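Local coordinates for protein sulfatase (Bacteroides fragilis CAG:558, PDB 6USS) that probably hydrolyses aryl sulfate esters as a calcium-binding sulfatase of a human gut bacterium, captured here as a catalytic-residue variant, at residues Val63-Asn68 / Tyr273-Asp278; Asn100-Arg105 / Asn492-Val497; Ile266-Arg271 / Glu285-Ala290; Tyr424-Asn429 / Pro440-Arg445. The protein carries 1 engineered substitution. One frame throughout, in Å; residues are numbered along the deposited sequence.

The four contacts fall into two pairs within a sulfatase chain. Contacts 1 and 3, whose centres are 9 Å apart, lie on the consecutive helices 273-279 (contact 1) and 283-308 (contact 3): Tyr276 packs on Ala289, and Tyr273 OH lies 2.8 Å from Lys268 NZ. Contacts 2 and 4, centres 10 Å apart, meet where Asn100 ND2 bonds to Tyr424 O and Tyr493 stacks on Tyr424. In contacts 3 and 4 the side chains of Tyr288 and Phe427 lie about 10 and 11 Å from the calcium ion. That ion is held by Asp42, Asp43, Asp322, Asn323 and the engineered Cys88. The centres of contacts 1 and 2 are 41 Å apart.

Contact 1: residues Val63-Asn68 / Tyr273-Asp278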
loop_
_atom_site.group_PDB
_atom_site.type_symbol
_atom_site.label_atom_id
_atom_site.label_comp_id
_atom_site.label_asym_id
_atom_site.label_seq_id
_atom_site.Cartn_x
_atom_site.Cartn_y
_atom_site.Cartn_z
ATOM N N VAL A 63 35.809 21.884 2.180
ATOM C CA VAL A 63 35.196 22.357 0.933
ATOM C C VAL A 63 33.680 22.113 0.861
ATOM O O VAL A 63 32.955 22.931 0.288
ATOM C CB VAL A 63 35.911 21.767 -0.309
ATOM C CG1 VAL A 63 37.398 21.971 -0.210
ATOM C CG2 VAL A 63 35.584 20.285 -0.542
ATOM N N TYR A 64 33.171 21.021 1.429
ATOM C CA TYR A 64 31.742 20.749 1.321
ATOM C C TYR A 64 30.957 21.597 2.317
ATOM O O TYR A 64 31.503 22.149 3.273
ATOM C CB TYR A 64 31.449 19.262 1.551
ATOM C CG TYR A 64 32.120 18.358 0.535
ATOM C CD1 TYR A 64 32.060 18.649 -0.827
ATOM C CD2 TYR A 64 32.807 17.214 0.934
ATOM C CE1 TYR A 64 32.677 17.837 -1.766
ATOM C CE2 TYR A 64 33.423 16.385 0.001
ATOM C CZ TYR A 64 33.360 16.705 -1.356
ATOM O OH TYR A 64 33.973 15.894 -2.300
ATOM N N GLU A 65 29.655 21.708 2.079
ATOM C CA GLU A 65 28.783 22.501 2.945
ATOM C C GLU A 65 27.536 21.692 3.299
ATOM O O GLU A 65 26.580 21.619 2.518
ATOM C CB GLU A 65 28.432 23.823 2.286
ATOM C CG GLU A 65 29.639 24.719 2.092
ATOM C CD GLU A 65 29.307 25.975 1.318
ATOM O OE1 GLU A 65 28.107 26.319 1.216
ATOM O OE2 GLU A 65 30.241 26.617 0.793
ATOM N N THR A 66 27.547 21.081 4.481
ATOM C CA THR A 66 26.378 20.405 5.034
ATOM C C THR A 66 26.050 21.047 6.381
ATOM O O THR A 66 26.206 20.422 7.442
ATOM C CB THR A 66 26.610 18.900 5.170
ATOM O OG1 THR A 66 27.769 18.638 5.982
ATOM C CG2 THR A 66 26.803 18.276 3.795
ATOM N N PRO A 67 25.605 22.306 6.377
ATOM C CA PRO A 67 25.343 22.976 7.661
ATOM C C PRO A 67 24.208 22.338 8.435
ATOM O O PRO A 67 24.199 22.421 9.671
ATOM C CB PRO A 67 24.998 24.411 7.246
ATOM C CG PRO A 67 24.380 24.237 5.864
ATOM C CD PRO A 67 25.194 23.130 5.225
ATOM N N ASN A 68 23.241 21.709 7.744
ATOM C CA ASN A 68 22.109 21.110 8.451
ATOM C C ASN A 68 22.497 19.784 9.113
ATOM O O ASN A 68 21.963 19.442 10.175
ATOM C CB ASN A 68 20.935 20.914 7.497
ATOM C CG ASN A 68 20.337 22.228 7.012
ATOM O OD1 ASN A 68 19.741 22.984 7.781
ATOM N ND2 ASN A 68 20.465 22.487 5.716
ATOM N N TYR A 273 26.081 25.313 -7.959
ATOM C CA TYR A 273 27.238 24.909 -8.746
ATOM C C TYR A 273 28.285 26.015 -8.811
ATOM O O TYR A 273 29.450 25.800 -8.458
ATOM C CB TYR A 273 26.784 24.502 -10.138
ATOM C CG TYR A 273 27.920 24.222 -11.064
ATOM C CD1 TYR A 273 28.613 23.020 -11.000
ATOM C CD2 TYR A 273 28.298 25.153 -12.014
ATOM C CE1 TYR A 273 29.658 22.759 -11.853
ATOM C CE2 TYR A 273 29.336 24.900 -12.879
ATOM C CZ TYR A 273 30.014 23.704 -12.796
ATOM O OH TYR A 273 31.041 23.466 -13.667
ATOM N N GLN A 274 27.882 27.215 -9.240
ATOM C CA GLN A 274 28.845 28.288 -9.471
ATOM C C GLN A 274 29.564 28.694 -8.192
ATOM O O GLN A 274 30.733 29.101 -8.238
ATOM C CB GLN A 274 28.154 29.505 -10.101
ATOM C CG GLN A 274 29.121 30.571 -10.615
ATOM C CD GLN A 274 30.127 30.004 -11.609
ATOM O OE1 GLN A 274 29.762 29.319 -12.567
ATOM N NE2 GLN A 274 31.402 30.281 -11.376
ATOM N N LYS A 275 28.896 28.584 -7.043
ATOM C CA LYS A 275 29.563 28.924 -5.792
ATOM C C LYS A 275 30.829 28.091 -5.597
ATOM O O LYS A 275 31.879 28.620 -5.205
ATOM C CB LYS A 275 28.600 28.748 -4.615
ATOM C CG LYS A 275 29.273 28.980 -3.251
ATOM C CD LYS A 275 28.302 28.780 -2.086
ATOM C CE LYS A 275 27.688 27.390 -2.083
ATOM N NZ LYS A 275 26.855 27.193 -0.849
ATOM N N TYR A 276 30.762 26.788 -5.891
ATOM C CA TYR A 276 31.939 25.946 -5.695
ATOM C C TYR A 276 32.996 26.203 -6.759
ATOM O O TYR A 276 34.199 26.119 -6.473
ATOM C CB TYR A 276 31.531 24.470 -5.663
ATOM C CG TYR A 276 30.716 24.153 -4.441
ATOM C CD1 TYR A 276 31.325 24.059 -3.197
ATOM C CD2 TYR A 276 29.331 23.988 -4.517
ATOM C CE1 TYR A 276 30.593 23.786 -2.063
ATOM C CE2 TYR A 276 28.574 23.714 -3.366
ATOM C CZ TYR A 276 29.221 23.620 -2.142
ATOM O OH TYR A 276 28.527 23.355 -0.983
ATOM N N ILE A 277 32.572 26.515 -7.982
ATOM C CA ILE A 277 33.522 26.929 -9.006
ATOM C C ILE A 277 34.271 28.168 -8.538
ATOM O O ILE A 277 35.470 28.325 -8.802
ATOM C CB ILE A 277 32.801 27.170 -10.350
ATOM C CG1 ILE A 277 32.193 25.874 -10.895
ATOM C CG2 ILE A 277 33.762 27.718 -11.379
ATOM C CD1 ILE A 277 33.219 24.924 -11.507
ATOM N N ASP A 278 33.582 29.054 -7.806
ATOM C CA ASP A 278 34.228 30.245 -7.269
ATOM C C ASP A 278 35.120 29.919 -6.076
ATOM O O ASP A 278 36.097 30.628 -5.828
ATOM C CB ASP A 278 33.174 31.277 -6.876
ATOM C CG ASP A 278 32.413 31.827 -8.079
ATOM O OD1 ASP A 278 33.019 31.961 -9.170
ATOM O OD2 ASP A 278 31.207 32.121 -7.934
HETATM O O HOH W 1 28.861 20.687 -0.444
#
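Val63 and Tyr276 mark the nearest backbone approach, CA to CA 8.2 Å, so the turn after helix 59-63 stands well off helix 273-279 and long side chains bridge the gap. Glu65 and Lys275 reach toward each other tip to tip. Lys275 NZ lies 2.6 Å from Glu65 OE1 in a salt bridge, meeting that oxygen on its syn side but 31° out of the carboxylate plane. The lysine chain is extended apart from a bend at chi3 (58°), which sets CE. Tyr276 runs past Glu65 in the opposite direction, its OH 3.3 Å from Glu65 CB and its ring turned 50° from the carboxylate. At the ring's edge, Tyr276 CE1 comes within 3.4 Å of Val63 O. One water joins the two sides: it accepts from Glu65 N at 2.8 Å and donates to Tyr276 OH at 2.7 Å. That phenol also bonds to Glu293, which pairs with Lys275 too, while Lys279 takes Glu65 OE2 and Val63 O. Lysines and glutamates thus alternate in a chain of charges, which probably stabilise one another. It is a salt-bridge network tying the turn between helices 59-63 and 67-74 to helices 273-279 and 283-308 of the sulfatase domain.

Contact 2: residues Asn100-Arg105 / Asn492-Val497; sequences NAARHR and NYLRKV
Val497 covers one face of the Arg103 guanidinium, its CB 3.7 Å above the plane and over the centre; Val497 CG1 reaches to 3.4 Å from Arg103 NH2. The same methyl also lies over one face of the Tyr493 ring, toward the rim. At that ring's edge sits Asn100 OD1, 3.8 Å from Tyr493 CE2, with the amide turned 84° to the ring. Asn100 CB meets Tyr493 OH at 3.4 Å. With CG anti to the backbone N (chi1 176°), the Asn100 side chain serves as N-cap of helix 101-104: OD1 accepts from Ala102 N at 3.0 Å, the donor standing 53° above the carbonyl plane. Its ND2 goes to Tyr424 O and Glu381. Next to the polar groups the packing is apolar, Ala102 CB touching Val497 CG2 at 4.0 Å and Leu494 CD2 at 4.1 Å. Asp403 takes both Arg103 NH2 and Asn100 N, and so fixes the guanidinium and the helix start together. The contact joins the short helix 101-104 to the C-terminal end of helix 480-496. Strand 422-427 touches both partners through Asn426, which meets Ala102 and Leu494, while Ala101 and His104 pack on helix 88-97.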
loop_
_atom_site.group_PDB
_atom_site.type_symbol
_atom_site.label_atom_id
_atom_site.label_comp_id
_atom_site.label_asym_id
_atom_site.label_seq_id
_atom_site.Cartn_x
_atom_site.Cartn_y
_atom_site.Cartn_z
ATOM N N ASN A 100 21.753 -10.065 7.639
ATOM C CA ASN A 100 23.072 -9.818 7.062
ATOM C C ASN A 100 23.087 -10.214 5.582
ATOM O O ASN A 100 22.425 -11.173 5.171
ATOM C CB ASN A 100 24.149 -10.595 7.825
ATOM C CG ASN A 100 25.541 -10.435 7.203
ATOM O OD1 ASN A 100 25.998 -11.303 6.464
ATOM N ND2 ASN A 100 26.207 -9.324 7.495
ATOM N N ALA A 101 23.862 -9.478 4.778
ATOM C CA ALA A 101 23.817 -9.673 3.328
ATOM C C ALA A 101 24.178 -11.105 2.926
ATOM O O ALA A 101 23.631 -11.647 1.956
ATOM C CB ALA A 101 24.743 -8.664 2.640
ATOM N N ALA A 102 25.092 -11.741 3.659
ATOM C CA ALA A 102 25.492 -13.095 3.297
ATOM C C ALA A 102 24.294 -14.026 3.313
ATOM O O ALA A 102 24.181 -14.911 2.461
ATOM C CB ALA A 102 26.587 -13.607 4.238
ATOM N N ARG A 103 23.366 -13.806 4.249
ATOM C CA ARG A 103 22.194 -14.659 4.362
ATOM C C ARG A 103 21.143 -14.347 3.296
ATOM O O ARG A 103 20.546 -15.272 2.730
ATOM C CB ARG A 103 21.589 -14.533 5.757
ATOM C CG ARG A 103 20.359 -15.384 5.955
ATOM C CD ARG A 103 19.546 -14.914 7.137
ATOM N NE ARG A 103 20.315 -14.877 8.377
ATOM C CZ ARG A 103 20.652 -15.961 9.068
ATOM N NH1 ARG A 103 20.299 -17.159 8.628
ATOM N NH2 ARG A 103 21.344 -15.852 10.194
ATOM N N HIS A 104 20.873 -13.070 3.002
ATOM C CA HIS A 104 19.784 -12.858 2.056
ATOM C C HIS A 104 20.227 -12.946 0.599
ATOM O O HIS A 104 19.366 -13.018 -0.284
ATOM C CB HIS A 104 19.047 -11.530 2.328
ATOM C CG HIS A 104 19.894 -10.299 2.199
ATOM N ND1 HIS A 104 20.536 -9.943 1.028
ATOM C CD2 HIS A 104 20.166 -9.317 3.092
ATOM C CE1 HIS A 104 21.175 -8.801 1.212
ATOM N NE2 HIS A 104 20.968 -8.400 2.457
ATOM N N ARG A 105 21.530 -12.964 0.327
ATOM C CA ARG A 105 22.093 -13.250 -0.991
ATOM C C ARG A 105 21.735 -12.224 -2.059
ATOM O O ARG A 105 21.960 -12.482 -3.248
ATOM C CB ARG A 105 21.683 -14.636 -1.490
ATOM C CG ARG A 105 22.107 -15.744 -0.566
ATOM C CD ARG A 105 21.313 -16.985 -0.845
ATOM N NE ARG A 105 21.973 -18.188 -0.359
ATOM C CZ ARG A 105 21.563 -19.417 -0.658
ATOM N NH1 ARG A 105 20.510 -19.583 -1.442
ATOM N NH2 ARG A 105 22.199 -20.479 -0.182
ATOM N N ASN A 492 32.925 -20.224 9.200
ATOM C CA ASN A 492 31.820 -20.821 9.938
ATOM C C ASN A 492 30.543 -20.027 9.737
ATOM O O ASN A 492 29.484 -20.601 9.458
ATOM C CB ASN A 492 32.162 -20.902 11.419
ATOM C CG ASN A 492 33.107 -22.028 11.728
ATOM O OD1 ASN A 492 33.189 -23.015 10.987
ATOM N ND2 ASN A 492 33.845 -21.886 12.820
ATOM N N TYR A 493 30.633 -18.699 9.853
ATOM C CA TYR A 493 29.460 -17.843 9.722
ATOM C C TYR A 493 28.857 -17.924 8.321
ATOM O O TYR A 493 27.634 -18.059 8.169
ATOM C CB TYR A 493 29.816 -16.398 10.069
ATOM C CG TYR A 493 28.606 -15.507 10.001
ATOM C CD1 TYR A 493 27.754 -15.382 11.090
ATOM C CD2 TYR A 493 28.280 -14.839 8.832
ATOM C CE1 TYR A 493 26.630 -14.590 11.032
ATOM C CE2 TYR A 493 27.146 -14.043 8.759
ATOM C CZ TYR A 493 26.326 -13.924 9.863
ATOM O OH TYR A 493 25.203 -13.126 9.802
ATOM N N LEU A 494 29.693 -17.818 7.283
ATOM C CA LEU A 494 29.171 -17.894 5.924
ATOM C C LEU A 494 28.401 -19.186 5.723
ATOM O O LEU A 494 27.267 -19.175 5.232
ATOM C CB LEU A 494 30.307 -17.784 4.909
ATOM C CG LEU A 494 31.143 -16.500 4.969
ATOM C CD1 LEU A 494 32.262 -16.539 3.927
ATOM C CD2 LEU A 494 30.280 -15.251 4.796
ATOM N N ARG A 495 28.995 -20.317 6.122
ATOM C CA ARG A 495 28.301 -21.588 5.945
ATOM C C ARG A 495 27.058 -21.648 6.822
ATOM O O ARG A 495 26.015 -22.155 6.396
ATOM C CB ARG A 495 29.235 -22.760 6.242
ATOM C CG ARG A 495 30.391 -22.888 5.265
ATOM C CD ARG A 495 31.300 -24.057 5.629
ATOM N NE ARG A 495 31.963 -23.883 6.930
ATOM C CZ ARG A 495 33.207 -23.423 7.100
ATOM N NH1 ARG A 495 33.942 -23.073 6.048
ATOM N NH2 ARG A 495 33.718 -23.307 8.326
ATOM N N LYS A 496 27.139 -21.090 8.035
ATOM C CA LYS A 496 26.016 -21.148 8.965
ATOM C C LYS A 496 24.772 -20.468 8.397
ATOM O O LYS A 496 23.670 -21.019 8.479
ATOM C CB LYS A 496 26.399 -20.513 10.303
ATOM C CG LYS A 496 25.227 -20.439 11.300
ATOM C CD LYS A 496 25.642 -19.930 12.682
ATOM C CE LYS A 496 25.761 -18.409 12.712
ATOM N NZ LYS A 496 26.829 -17.912 13.654
ATOM N N VAL A 497 24.919 -19.275 7.817
ATOM C CA VAL A 497 23.757 -18.522 7.358
ATOM C C VAL A 497 23.421 -18.894 5.917
ATOM O O VAL A 497 22.551 -18.276 5.292
ATOM C CB VAL A 497 23.987 -17.000 7.489
ATOM C CG1 VAL A 497 24.413 -16.630 8.913
ATOM C CG2 VAL A 497 25.024 -16.536 6.458
HETATM O O HOH W 2 20.696 -17.680 2.822
#

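Contact 3: residues Ile266-Arg271 / Glu285-Ala290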
loop_
_atom_site.group_PDB
_atom_site.type_symbol
_atom_site.label_atom_id
_atom_site.label_comp_id
_atom_site.label_asym_id
_atom_site.label_seq_id
_atom_site.Cartn_x
_atom_site.Cartn_y
_atom_site.Cartn_z
ATOM N N ILE A 266 26.360 12.869 -12.293
ATOM C CA ILE A 266 26.479 14.020 -11.383
ATOM C C ILE A 266 26.031 15.247 -12.175
ATOM O O ILE A 266 26.832 16.032 -12.688
ATOM C CB ILE A 266 27.899 14.161 -10.817
ATOM C CG1 ILE A 266 28.417 12.814 -10.291
ATOM C CG2 ILE A 266 27.950 15.237 -9.732
ATOM C CD1 ILE A 266 27.525 12.167 -9.227
ATOM N N ASP A 267 24.709 15.427 -12.266
ATOM C CA ASP A 267 24.160 16.612 -12.925
ATOM C C ASP A 267 24.438 17.864 -12.101
ATOM O O ASP A 267 24.559 17.813 -10.876
ATOM C CB ASP A 267 22.654 16.466 -13.129
ATOM C CG ASP A 267 22.295 15.458 -14.218
ATOM O OD1 ASP A 267 23.059 15.328 -15.198
ATOM O OD2 ASP A 267 21.243 14.791 -14.095
ATOM N N LYS A 268 24.522 19.004 -12.781
ATOM C CA LYS A 268 24.799 20.265 -12.100
ATOM C C LYS A 268 23.520 20.852 -11.519
ATOM O O LYS A 268 22.509 20.985 -12.215
ATOM C CB LYS A 268 25.436 21.277 -13.052
ATOM C CG LYS A 268 26.913 21.030 -13.322
ATOM C CD LYS A 268 27.275 21.384 -14.749
ATOM C CE LYS A 268 28.517 20.633 -15.197
ATOM N NZ LYS A 268 29.660 21.573 -15.192
ATOM N N ASP A 269 23.570 21.204 -10.242
ATOM C CA ASP A 269 22.495 21.920 -9.575
ATOM C C ASP A 269 22.868 23.395 -9.587
ATOM O O ASP A 269 23.742 23.831 -8.824
ATOM C CB ASP A 269 22.301 21.385 -8.157
ATOM C CG ASP A 269 21.043 21.924 -7.481
ATOM O OD1 ASP A 269 20.492 22.959 -7.926
ATOM O OD2 ASP A 269 20.602 21.305 -6.491
ATOM N N LYS A 270 22.221 24.159 -10.470
ATOM C CA LYS A 270 22.544 25.574 -10.624
ATOM C C LYS A 270 22.425 26.351 -9.311
ATOM O O LYS A 270 23.119 27.360 -9.142
ATOM C CB LYS A 270 21.652 26.202 -11.701
ATOM C CG LYS A 270 20.146 25.954 -11.483
ATOM C CD LYS A 270 19.290 26.315 -12.708
ATOM C CE LYS A 270 17.846 26.612 -12.308
ATOM N NZ LYS A 270 17.023 26.999 -13.491
ATOM N N ARG A 271 21.592 25.884 -8.369
ATOM C CA ARG A 271 21.465 26.557 -7.080
ATOM C C ARG A 271 22.803 26.688 -6.360
ATOM O O ARG A 271 23.000 27.623 -5.580
ATOM C CB ARG A 271 20.480 25.804 -6.192
ATOM C CG ARG A 271 19.088 25.747 -6.767
ATOM C CD ARG A 271 18.129 25.063 -5.815
ATOM N NE ARG A 271 18.376 23.625 -5.756
ATOM C CZ ARG A 271 17.760 22.802 -4.917
ATOM N NH1 ARG A 271 16.849 23.267 -4.072
ATOM N NH2 ARG A 271 18.049 21.520 -4.927
ATOM N N GLU A 285 34.228 18.342 -9.399
ATOM C CA GLU A 285 34.092 18.421 -7.948
ATOM C C GLU A 285 33.069 19.484 -7.533
ATOM O O GLU A 285 32.387 19.319 -6.517
ATOM C CB GLU A 285 35.462 18.674 -7.300
ATOM C CG GLU A 285 36.481 17.526 -7.478
ATOM C CD GLU A 285 35.985 16.171 -6.966
ATOM O OE1 GLU A 285 35.911 15.976 -5.726
ATOM O OE2 GLU A 285 35.666 15.295 -7.806
ATOM N N ALA A 286 32.926 20.564 -8.303
ATOM C CA ALA A 286 31.874 21.525 -7.994
ATOM C C ALA A 286 30.488 20.901 -8.155
ATOM O O ALA A 286 29.585 21.182 -7.362
ATOM C CB ALA A 286 32.004 22.769 -8.869
ATOM N N ALA A 287 30.296 20.048 -9.169
ATOM C CA ALA A 287 29.009 19.370 -9.301
ATOM C C ALA A 287 28.775 18.385 -8.152
ATOM O O ALA A 287 27.647 18.262 -7.653
ATOM C CB ALA A 287 28.907 18.665 -10.654
ATOM N N TYR A 288 29.815 17.667 -7.717
ATOM C CA TYR A 288 29.636 16.770 -6.580
ATOM C C TYR A 288 29.250 17.561 -5.334
ATOM O O TYR A 288 28.252 17.252 -4.671
ATOM C CB TYR A 288 30.907 15.946 -6.338
ATOM C CG TYR A 288 30.697 14.642 -5.564
ATOM C CD1 TYR A 288 29.945 13.594 -6.101
ATOM C CD2 TYR A 288 31.270 14.453 -4.309
ATOM C CE1 TYR A 288 29.758 12.393 -5.395
ATOM C CE2 TYR A 288 31.090 13.264 -3.602
ATOM C CZ TYR A 288 30.330 12.240 -4.150
ATOM O OH TYR A 288 30.158 11.071 -3.447
ATOM N N ALA A 289 30.021 18.605 -5.017
ATOM C CA ALA A 289 29.721 19.456 -3.867
ATOM C C ALA A 289 28.291 19.976 -3.911
ATOM O O ALA A 289 27.621 20.071 -2.873
ATOM C CB ALA A 289 30.701 20.628 -3.816
ATOM N N ALA A 290 27.806 20.311 -5.112
ATOM C CA ALA A 290 26.458 20.835 -5.252
ATOM C C ALA A 290 25.409 19.756 -4.982
ATOM O O ALA A 290 24.363 20.042 -4.384
ATOM C CB ALA A 290 26.289 21.453 -6.638
HETATM O O HOH W 3 25.269 19.306 -8.789
#
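Ile266 and Ala287 meet where the irregular loop 266-271 packs against helix 283-308, near the calcium site through Tyr288, whose side chain is about 10 Å from the ion and about 6 Å from that of the calcium ligand Asp43. Ile266 CG2, anti to the backbone N, presses on the helix backbone 3.6 Å from Ala287 C and 3.7 Å from Ala287 CB. The other branch ends at the edge of the Tyr288 ring, Ile266 CD1 to Tyr288 CD1 4.2 Å. Tyr288 bonds through OH to Asp48, and Arg333 makes a cation-pi contact with its ring. Further along, Lys268 CG touches Ala287 CB, and Ala290 CB sits 4.1 Å from Asp269 O; the two alanines, three residues apart, let the loop come close. A water donates to Asp267 O and to Ala287 O (2.8 Å) and accepts from Asp269 N. Asp269 OD1 in turn accepts from Arg271 N, an Asx turn, and Arg271 grips the carboxylate side-on, with NE to OD1 at 3.1 Å and NH2 to OD2, both on syn lone pairs. No direct hydrogen bond crosses between the segments: the water supplies the polar link, and the buried Asp269 is probably kept ionised by its arginine.

Contact 4: residues Tyr424-Asn429 / Pro440-Arg445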
loop_
_atom_site.group_PDB
_atom_site.type_symbol
_atom_site.label_atom_id
_atom_site.label_comp_id
_atom_site.label_asym_id
_atom_site.label_seq_id
_atom_site.Cartn_x
_atom_site.Cartn_y
_atom_site.Cartn_z
ATOM N N TYR A 424 30.213 -9.007 9.457
ATOM C CA TYR A 424 30.488 -9.798 8.263
ATOM C C TYR A 424 29.999 -9.145 6.972
ATOM O O TYR A 424 28.890 -8.610 6.904
ATOM C CB TYR A 424 29.855 -11.166 8.373
ATOM C CG TYR A 424 30.206 -11.932 9.611
ATOM C CD1 TYR A 424 29.350 -11.936 10.702
ATOM C CD2 TYR A 424 31.365 -12.697 9.674
ATOM C CE1 TYR A 424 29.643 -12.647 11.825
ATOM C CE2 TYR A 424 31.673 -13.424 10.804
ATOM C CZ TYR A 424 30.799 -13.399 11.877
ATOM O OH TYR A 424 31.087 -14.119 13.016
ATOM N N TRP A 425 30.824 -9.241 5.929
ATOM C CA TRP A 425 30.419 -8.914 4.568
ATOM C C TRP A 425 30.719 -10.091 3.644
ATOM O O TRP A 425 31.709 -10.811 3.822
ATOM C CB TRP A 425 31.134 -7.686 4.022
ATOM C CG TRP A 425 30.991 -6.431 4.798
ATOM C CD1 TRP A 425 30.264 -5.328 4.444
ATOM C CD2 TRP A 425 31.645 -6.103 6.030
ATOM N NE1 TRP A 425 30.413 -4.343 5.381
ATOM C CE2 TRP A 425 31.254 -4.790 6.370
ATOM C CE3 TRP A 425 32.525 -6.789 6.881
ATOM C CZ2 TRP A 425 31.701 -4.153 7.532
ATOM C CZ3 TRP A 425 32.967 -6.155 8.034
ATOM C CH2 TRP A 425 32.554 -4.853 8.349
ATOM N N ASN A 426 29.865 -10.267 2.638
ATOM C CA ASN A 426 30.112 -11.249 1.590
ATOM C C ASN A 426 29.745 -10.645 0.247
ATOM O O ASN A 426 28.595 -10.244 0.046
ATOM C CB ASN A 426 29.323 -12.542 1.809
ATOM C CG ASN A 426 29.824 -13.652 0.920
ATOM O OD1 ASN A 426 31.000 -13.677 0.574
ATOM N ND2 ASN A 426 28.948 -14.550 0.523
ATOM N N PHE A 427 30.714 -10.605 -0.671
ATOM C CA PHE A 427 30.506 -10.133 -2.042
ATOM C C PHE A 427 31.051 -11.181 -3.001
ATOM O O PHE A 427 32.136 -11.013 -3.583
ATOM C CB PHE A 427 31.179 -8.774 -2.275
ATOM C CG PHE A 427 30.757 -8.095 -3.555
ATOM C CD1 PHE A 427 29.577 -7.358 -3.612
ATOM C CD2 PHE A 427 31.553 -8.186 -4.708
ATOM C CE1 PHE A 427 29.179 -6.721 -4.806
ATOM C CE2 PHE A 427 31.171 -7.556 -5.909
ATOM C CZ PHE A 427 29.985 -6.832 -5.959
ATOM N N PRO A 428 30.338 -12.272 -3.188
ATOM C CA PRO A 428 30.741 -13.293 -4.164
ATOM C C PRO A 428 30.267 -12.944 -5.572
ATOM O O PRO A 428 29.580 -13.730 -6.231
ATOM C CB PRO A 428 30.058 -14.557 -3.633
ATOM C CG PRO A 428 28.791 -14.038 -2.990
ATOM C CD PRO A 428 29.081 -12.620 -2.504
ATOM N N ASN A 429 30.625 -11.744 -6.032
ATOM C CA ASN A 429 30.046 -11.161 -7.231
ATOM C C ASN A 429 31.121 -10.422 -8.018
ATOM O O ASN A 429 32.277 -10.327 -7.600
ATOM C CB ASN A 429 28.904 -10.214 -6.872
ATOM C CG ASN A 429 27.729 -10.935 -6.295
ATOM O OD1 ASN A 429 27.711 -11.258 -5.100
ATOM N ND2 ASN A 429 26.739 -11.223 -7.140
ATOM N N PRO A 440 35.536 -10.112 -5.865
ATOM C CA PRO A 440 34.847 -11.098 -5.001
ATOM C C PRO A 440 35.583 -11.303 -3.680
ATOM O O PRO A 440 36.717 -11.790 -3.651
ATOM C CB PRO A 440 34.853 -12.380 -5.846
ATOM C CG PRO A 440 35.447 -12.001 -7.183
ATOM C CD PRO A 440 36.190 -10.733 -7.032
ATOM N N THR A 441 34.923 -10.951 -2.576
ATOM C CA THR A 441 35.538 -11.006 -1.258
ATOM C C THR A 441 34.502 -11.401 -0.217
ATOM O O THR A 441 33.293 -11.244 -0.420
ATOM C CB THR A 441 36.118 -9.649 -0.845
ATOM O OG1 THR A 441 35.077 -8.657 -0.894
ATOM C CG2 THR A 441 37.276 -9.234 -1.744
ATOM N N CYS A 442 34.990 -11.889 0.917
ATOM C CA CYS A 442 34.250 -11.797 2.159
ATOM C C CYS A 442 35.160 -11.181 3.206
ATOM O O CYS A 442 36.386 -11.275 3.125
ATOM C CB CYS A 442 33.734 -13.170 2.636
ATOM S SG CYS A 442 34.950 -14.450 2.392
ATOM N N THR A 443 34.547 -10.571 4.207
ATOM C CA THR A 443 35.252 -9.786 5.200
ATOM C C THR A 443 34.655 -10.064 6.565
ATOM O O THR A 443 33.425 -10.150 6.703
ATOM C CB THR A 443 35.129 -8.294 4.883
ATOM O OG1 THR A 443 35.649 -8.052 3.577
ATOM C CG2 THR A 443 35.914 -7.476 5.882
ATOM N N VAL A 444 35.515 -10.198 7.574
ATOM C CA VAL A 444 35.082 -10.119 8.965
ATOM C C VAL A 444 35.842 -9.002 9.680
ATOM O O VAL A 444 37.053 -8.830 9.494
ATOM C CB VAL A 444 35.265 -11.461 9.704
ATOM C CG1 VAL A 444 36.748 -11.915 9.664
ATOM C CG2 VAL A 444 34.759 -11.336 11.138
ATOM N N ARG A 445 35.109 -8.233 10.487
ATOM C CA ARG A 445 35.668 -7.264 11.416
ATOM C C ARG A 445 35.343 -7.715 12.831
ATOM O O ARG A 445 34.213 -8.130 13.105
ATOM C CB ARG A 445 35.091 -5.870 11.175
ATOM C CG ARG A 445 35.468 -4.858 12.221
ATOM C CD ARG A 445 36.949 -4.523 12.163
ATOM N NE ARG A 445 37.290 -3.527 13.171
ATOM C CZ ARG A 445 36.944 -2.238 13.122
ATOM N NH1 ARG A 445 36.251 -1.745 12.100
ATOM N NH2 ARG A 445 37.291 -1.431 14.115
#
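Trp425 and Thr443 form the tight middle of this antiparallel ladder, a hydrogen-bonded pair with Trp425 N to Thr443 O and Thr443 N to Trp425 O both at 2.9 Å. The second such pair, Phe427 with Thr441, is uneven: Phe427 N to Thr441 O measures 2.7 Å, Thr441 N to Phe427 O 3.0 Å. Trp425 CG is anti to its carbonyl carbon (chi1 -57°); the indole turns its edge to Thr443 O and to Arg445 CB, 3.8 Å from Trp425 CZ3. The Thr443 side chain crosses the indole at a slant, CG2 3.6 Å from Trp425 CE3. Trp425 NE1 bonds to Ala84 O, and the Arg445 guanidinium is held by Gly447 and Gln81. The other face buries less between the strands, although helix 480-496 packs on it. Here the partly exposed Tyr424 lies alongside Val444, CE2 to CG2 3.7 Å, its OH bonded to Asp489 and its ring stacked on Tyr493. Asn426 OD1 reaches Cys442 CB at 3.5 Å and bonds to Tyr455, while ND2 bonds to Gln500 O. Past Phe427 the pairing stops in an inverse gamma turn centred on Pro428. Main-chain bonds therefore set the register of this outer strand of the four-stranded C-terminal sheet, while Tyr424 OH, Trp425 NE1 and the Asn426 amide reach other parts of the fold.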